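PDB 3PFD: acyl-CoA dehydrogenase from Mycobacterium thermoresistibile, which probably catalyses the alpha,beta-dehydrogenation of saturated acyl-CoA thioesters to 2,3-dehydroacyl-CoA, using a bound flavin adenine dinucleotide as cofactor. Local coordinates for residues C[25-30]-C[311-316]; C[275-280]-C[359-364]. One frame throughout, in Å; residues are numbered along the deposited sequence.

Contact 1 (C[25-30]-C[311-316])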
loop_
_atom_site.group_PDB
_atom_site.type_symbol
_atom_site.label_atom_id
_atom_site.label_comp_id
_atom_site.label_asym_id
_atom_site.label_seq_id
_atom_site.Cartn_x
_atom_site.Cartn_y
_atom_site.Cartn_z
ATOM N N ALA C 25 -32.427 12.864 -8.961
ATOM C CA ALA C 25 -33.599 13.168 -8.131
ATOM C C ALA C 25 -33.776 12.132 -7.013
ATOM O O ALA C 25 -34.152 12.483 -5.892
ATOM C CB ALA C 25 -34.866 13.270 -8.988
ATOM N N LEU C 26 -33.501 10.863 -7.320
ATOM C CA LEU C 26 -33.528 9.808 -6.306
ATOM C C LEU C 26 -32.508 10.120 -5.213
ATOM O O LEU C 26 -32.846 10.150 -4.030
ATOM C CB LEU C 26 -33.236 8.423 -6.909
ATOM C CG LEU C 26 -33.184 7.284 -5.876
ATOM C CD1 LEU C 26 -34.587 6.775 -5.562
ATOM C CD2 LEU C 26 -32.291 6.147 -6.341
ATOM N N ARG C 27 -31.267 10.356 -5.623
ATOM C CA ARG C 27 -30.204 10.638 -4.681
ATOM C C ARG C 27 -30.547 11.795 -3.754
ATOM O O ARG C 27 -30.334 11.689 -2.549
ATOM C CB ARG C 27 -28.879 10.903 -5.382
ATOM C CG ARG C 27 -27.676 10.859 -4.415
ATOM C CD ARG C 27 -26.393 11.277 -5.095
ATOM N NE ARG C 27 -25.923 10.306 -6.085
ATOM C CZ ARG C 27 -25.211 9.201 -5.814
ATOM N NH1 ARG C 27 -24.821 8.419 -6.804
ATOM N NH2 ARG C 27 -24.903 8.847 -4.571
ATOM N N GLU C 28 -31.088 12.879 -4.313
ATOM C CA GLU C 28 -31.449 14.060 -3.528
ATOM C C GLU C 28 -32.520 13.716 -2.474
ATOM O O GLU C 28 -32.423 14.141 -1.312
ATOM C CB GLU C 28 -31.887 15.231 -4.454
ATOM C CG GLU C 28 -30.751 15.736 -5.384
ATOM C CD GLU C 28 -31.130 16.886 -6.342
ATOM O OE1 GLU C 28 -30.358 17.871 -6.401
ATOM O OE2 GLU C 28 -32.164 16.814 -7.054
ATOM N N ALA C 29 -33.519 12.930 -2.878
ATOM C CA ALA C 29 -34.592 12.487 -1.986
ATOM C C ALA C 29 -34.111 11.562 -0.867
ATOM O O ALA C 29 -34.482 11.760 0.287
ATOM C CB ALA C 29 -35.703 11.814 -2.778
ATOM N N ILE C 30 -33.306 10.545 -1.197
ATOM C CA ILE C 30 -32.794 9.651 -0.150
ATOM C C ILE C 30 -31.802 10.323 0.780
ATOM O O ILE C 30 -31.842 10.073 1.971
ATOM C CB ILE C 30 -32.243 8.280 -0.657
ATOM C CG1 ILE C 30 -31.888 7.381 0.532
ATOM C CG2 ILE C 30 -31.067 8.452 -1.580
ATOM C CD1 ILE C 30 -33.073 7.068 1.465
ATOM N N MET C 311 -17.400 1.431 -10.145
ATOM C CA MET C 311 -17.333 -0.010 -10.319
ATOM C C MET C 311 -18.528 -0.728 -9.648
ATOM O O MET C 311 -19.041 -1.710 -10.177
ATOM C CB MET C 311 -15.996 -0.575 -9.853
ATOM C CG MET C 311 -15.870 -2.055 -10.220
ATOM S SD MET C 311 -14.195 -2.626 -10.460
ATOM C CE MET C 311 -13.593 -2.708 -8.790
ATOM N N VAL C 312 -18.964 -0.242 -8.492
ATOM C CA VAL C 312 -20.253 -0.684 -7.933
ATOM C C VAL C 312 -21.453 -0.483 -8.906
ATOM O O VAL C 312 -22.225 -1.437 -9.175
ATOM C CB VAL C 312 -20.535 -0.018 -6.543
ATOM C CG1 VAL C 312 -22.013 -0.222 -6.111
ATOM C CG2 VAL C 312 -19.567 -0.566 -5.500
ATOM N N TYR C 313 -21.606 0.719 -9.466
ATOM C CA TYR C 313 -22.752 0.953 -10.349
ATOM C C TYR C 313 -22.690 0.078 -11.622
ATOM O O TYR C 313 -23.697 -0.421 -12.094
ATOM C CB TYR C 313 -22.953 2.435 -10.705
ATOM C CG TYR C 313 -23.167 3.364 -9.531
ATOM C CD1 TYR C 313 -23.551 2.871 -8.268
ATOM C CD2 TYR C 313 -23.032 4.750 -9.688
ATOM C CE1 TYR C 313 -23.730 3.735 -7.182
ATOM C CE2 TYR C 313 -23.224 5.611 -8.617
ATOM C CZ TYR C 313 -23.574 5.101 -7.369
ATOM O OH TYR C 313 -23.757 5.968 -6.300
ATOM N N SER C 314 -21.479 -0.087 -12.153
ATOM C CA SER C 314 -21.237 -0.924 -13.301
ATOM C C SER C 314 -21.610 -2.403 -13.043
ATOM O O SER C 314 -22.334 -3.033 -13.826
ATOM C CB SER C 314 -19.768 -0.793 -13.693
ATOM O OG SER C 314 -19.586 -1.323 -14.978
ATOM N N ALA C 315 -21.124 -2.937 -11.941
ATOM C CA ALA C 315 -21.449 -4.285 -11.541
ATOM C C ALA C 315 -22.967 -4.472 -11.368
ATOM O O ALA C 315 -23.521 -5.491 -11.794
ATOM C CB ALA C 315 -20.723 -4.626 -10.244
ATOM N N ALA C 316 -23.621 -3.487 -10.751
ATOM C CA ALA C 316 -25.082 -3.500 -10.579
ATOM C C ALA C 316 -25.816 -3.471 -11.923
ATOM O O ALA C 316 -26.704 -4.292 -12.146
ATOM C CB ALA C 316 -25.548 -2.348 -9.693
#

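Contact 2 (C[275-280]-C[359-364])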
loop_
_atom_site.group_PDB
_atom_site.type_symbol
_atom_site.label_atom_id
_atom_site.label_comp_id
_atom_site.label_asym_id
_atom_site.label_seq_id
_atom_site.Cartn_x
_atom_site.Cartn_y
_atom_site.Cartn_z
ATOM N N ILE C 275 -13.432 16.599 5.342
ATOM C CA ILE C 275 -13.327 17.864 4.611
ATOM C C ILE C 275 -13.907 18.989 5.490
ATOM O O ILE C 275 -13.241 19.995 5.728
ATOM C CB ILE C 275 -14.054 17.814 3.228
ATOM C CG1 ILE C 275 -13.312 16.888 2.248
ATOM C CG2 ILE C 275 -14.228 19.242 2.598
ATOM C CD1 ILE C 275 -14.148 16.509 1.013
ATOM N N ALA C 276 -15.132 18.810 5.986
ATOM C CA ALA C 276 -15.716 19.836 6.864
ATOM C C ALA C 276 -14.830 20.139 8.069
ATOM O O ALA C 276 -14.561 21.310 8.373
ATOM C CB ALA C 276 -17.161 19.484 7.294
ATOM N N TYR C 277 -14.360 19.096 8.748
ATOM C CA TYR C 277 -13.612 19.311 9.985
ATOM C C TYR C 277 -12.226 19.940 9.747
ATOM O O TYR C 277 -11.834 20.842 10.492
ATOM C CB TYR C 277 -13.472 18.014 10.791
ATOM C CG TYR C 277 -12.751 18.226 12.110
ATOM C CD1 TYR C 277 -11.368 18.022 12.217
ATOM C CD2 TYR C 277 -13.446 18.693 13.237
ATOM C CE1 TYR C 277 -10.690 18.225 13.428
ATOM C CE2 TYR C 277 -12.780 18.926 14.435
ATOM C CZ TYR C 277 -11.409 18.687 14.528
ATOM O OH TYR C 277 -10.769 18.913 15.714
ATOM N N THR C 278 -11.478 19.451 8.745
ATOM C CA THR C 278 -10.106 19.958 8.493
ATOM C C THR C 278 -10.085 21.425 8.025
ATOM O O THR C 278 -9.110 22.157 8.260
ATOM C CB THR C 278 -9.296 19.056 7.514
ATOM O OG1 THR C 278 -9.964 18.977 6.249
ATOM C CG2 THR C 278 -9.120 17.626 8.103
ATOM N N LYS C 279 -11.171 21.864 7.398
ATOM C CA LYS C 279 -11.318 23.250 6.984
ATOM C C LYS C 279 -11.534 24.180 8.170
ATOM O O LYS C 279 -11.054 25.303 8.171
ATOM C CB LYS C 279 -12.443 23.383 5.949
ATOM C CG LYS C 279 -12.002 22.855 4.587
ATOM C CD LYS C 279 -13.102 23.035 3.554
ATOM C CE LYS C 279 -13.334 24.526 3.193
ATOM N NZ LYS C 279 -14.325 24.520 2.087
ATOM N N GLU C 280 -12.208 23.667 9.198
ATOM C CA GLU C 280 -12.626 24.436 10.362
ATOM C C GLU C 280 -11.575 24.440 11.487
ATOM O O GLU C 280 -11.368 25.459 12.132
ATOM C CB GLU C 280 -13.977 23.882 10.897
ATOM N N GLN C 359 -16.029 9.352 20.716
ATOM C CA GLN C 359 -17.429 9.192 20.308
ATOM C C GLN C 359 -18.153 10.514 20.070
ATOM O O GLN C 359 -19.296 10.515 19.629
ATOM C CB GLN C 359 -18.201 8.331 21.313
ATOM C CG GLN C 359 -18.028 6.874 21.087
ATOM C CD GLN C 359 -18.427 6.025 22.290
ATOM O OE1 GLN C 359 -19.421 6.311 22.976
ATOM N NE2 GLN C 359 -17.632 4.971 22.561
ATOM N N ASP C 360 -17.478 11.633 20.322
ATOM C CA ASP C 360 -18.050 12.958 20.075
ATOM C C ASP C 360 -18.211 13.235 18.591
ATOM O O ASP C 360 -19.037 14.056 18.203
ATOM C CB ASP C 360 -17.174 14.046 20.658
ATOM C CG ASP C 360 -16.994 13.927 22.151
ATOM O OD1 ASP C 360 -17.137 12.830 22.741
ATOM O OD2 ASP C 360 -16.670 14.973 22.742
ATOM N N PHE C 361 -17.417 12.566 17.762
ATOM C CA PHE C 361 -17.565 12.676 16.324
ATOM C C PHE C 361 -17.891 11.294 15.723
ATOM O O PHE C 361 -17.667 10.278 16.390
ATOM C CB PHE C 361 -16.328 13.348 15.715
ATOM C CG PHE C 361 -16.242 14.814 16.038
ATOM C CD1 PHE C 361 -16.943 15.739 15.269
ATOM C CD2 PHE C 361 -15.540 15.254 17.148
ATOM C CE1 PHE C 361 -16.898 17.109 15.576
ATOM C CE2 PHE C 361 -15.481 16.612 17.474
ATOM C CZ PHE C 361 -16.159 17.539 16.695
ATOM N N PRO C 362 -18.461 11.253 14.503
ATOM C CA PRO C 362 -18.926 9.979 13.915
ATOM C C PRO C 362 -17.851 9.106 13.247
ATOM O O PRO C 362 -18.118 7.945 12.935
ATOM C CB PRO C 362 -19.934 10.442 12.845
ATOM C CG PRO C 362 -19.439 11.782 12.414
ATOM C CD PRO C 362 -18.756 12.403 13.618
ATOM N N VAL C 363 -16.664 9.648 13.000
ATOM C CA VAL C 363 -15.666 8.937 12.165
ATOM C C VAL C 363 -15.145 7.631 12.800
ATOM O O VAL C 363 -14.899 6.677 12.133
ATOM C CB VAL C 363 -14.503 9.864 11.698
ATOM C CG1 VAL C 363 -15.017 10.912 10.728
ATOM C CG2 VAL C 363 -13.752 10.531 12.892
ATOM N N GLU C 364 -15.002 7.636 14.109
ATOM C CA GLU C 364 -14.697 6.473 14.933
ATOM C C GLU C 364 -15.734 5.318 14.664
ATOM O O GLU C 364 -15.376 4.160 14.402
ATOM C CB GLU C 364 -14.786 7.067 16.350
ATOM C CG GLU C 364 -14.643 6.305 17.532
ATOM C CD GLU C 364 -15.824 5.479 17.871
ATOM O OE1 GLU C 364 -16.981 5.975 18.038
ATOM O OE2 GLU C 364 -15.538 4.303 18.032
#

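Contact 1 (C[25-30]-C[311-316])
Arg27 and Tyr313 meet through their polar ends: Arg27 NH1 donates a hydrogen bond to Tyr313 OH, with 2.7 Å between the two atoms. The N-H...O angle is 166°, and the hydroxyl oxygen sits at the guanidinium edge, near the plane of that group, where an N-H can be directed at it. Seen from the tyrosine, Arg27 NH1 lies at the ring edge near the ring plane, 3.6 Å from Tyr313 CZ. The guanidinium and ring planes are turned 40° from each other. Both side chains are long, and they need to be, since the CA atoms of Arg27 and Tyr313 are 13.5 Å apart. Arg27 CG stands anti to the backbone N and CD continues the extended run, before a bend at chi3 (-69°) turns the head group to the phenol. The bond thus joins helix 24-47, in the N-terminal helical domain of the acyl-CoA dehydrogenase fold, to helix 292-321 of the C-terminal helical domain. What fixes the two polar groups comes from helix 80-91. Glu88 holds both residues: its OE2 forms a salt bridge with Arg27 NH2, while its OE1 is hydrogen-bonded to Tyr313 OH, and Glu89 adds a second salt bridge to the same NH2. An arginine suits this place because one planar cation can address a hydroxyl and two carboxylates, and a tyrosine because its phenol carries a polar atom far from its own helix. Ile85 of helix 80-91 touches both side chains and supplies apolar packing beside the charges.

Contact 2 (C[275-280]-C[359-364])
The ring of Tyr277 presents its edge to the face of Phe361 in a T-shaped (edge-to-face) pair, with centroids 5.6 Å apart and planes inclined at 66°. The nearest atoms, Tyr277 CE2 and Phe361 CZ, are 4.3 Å apart, a loose apolar contact. Further aromatic rings of the same chain complete the group. Phe352, at the end of helix 326-352, stacks with Tyr277 and also meets Phe361, while Tyr355 makes an edge-to-face pair with Phe361. The CA atoms of Tyr277 and Phe361 are 10.0 Å apart, a gap that two large rings directed at each other span. With chi1 at -177°, the Tyr277 ring swings away from the backbone N and out from the last turns of helix 256-280. Phe361 is in extended backbone conformation, just ahead of helix 363-373, and its CB is directed at the tyrosine's helix. Aromatic residues suit these positions because a ring edge, slightly positive, is attracted to the electron-rich face of the other, and the rings fill the gap with apolar surface, so neither backbone has to come close. Gln359 reaches a third subunit through backbone hydrogen bonds, and Lys279 NZ is hydrogen-bonded to Leu392 O of a second one. The aromatic cluster thus joins helix ends and a connecting loop in the C-terminal helical domain of the acyl-CoA dehydrogenase fold, within a tetramer. It borders the cofactor site: the Tyr277 side chain is about 5 Å from a bound reduced flavin adenine dinucleotide, and Arg281 and Gln283, just after helix 256-280, line a pocket for that cofactor.

Both are surface contacts resting on a single pair of partly exposed residues, and their centres lie 25 Å apart without touching. Contact 1 joins helices from the N-terminal and C-terminal domains, whereas contact 2 stays within the C-terminal domain. They share no helix across their four segments, but helix 256-280, which carries residues 275-280, also packs against Val312 and Ala315 of contact 1, and helix 326-352 touches residues of both. Their chemistry differs: a directional, charge-assisted network spans the domain boundary, while aromatic packing, edge to face and without hydrogen bonds across the segments, gathers helix ends near the cofactor. Each also has neighbours on the second subunit.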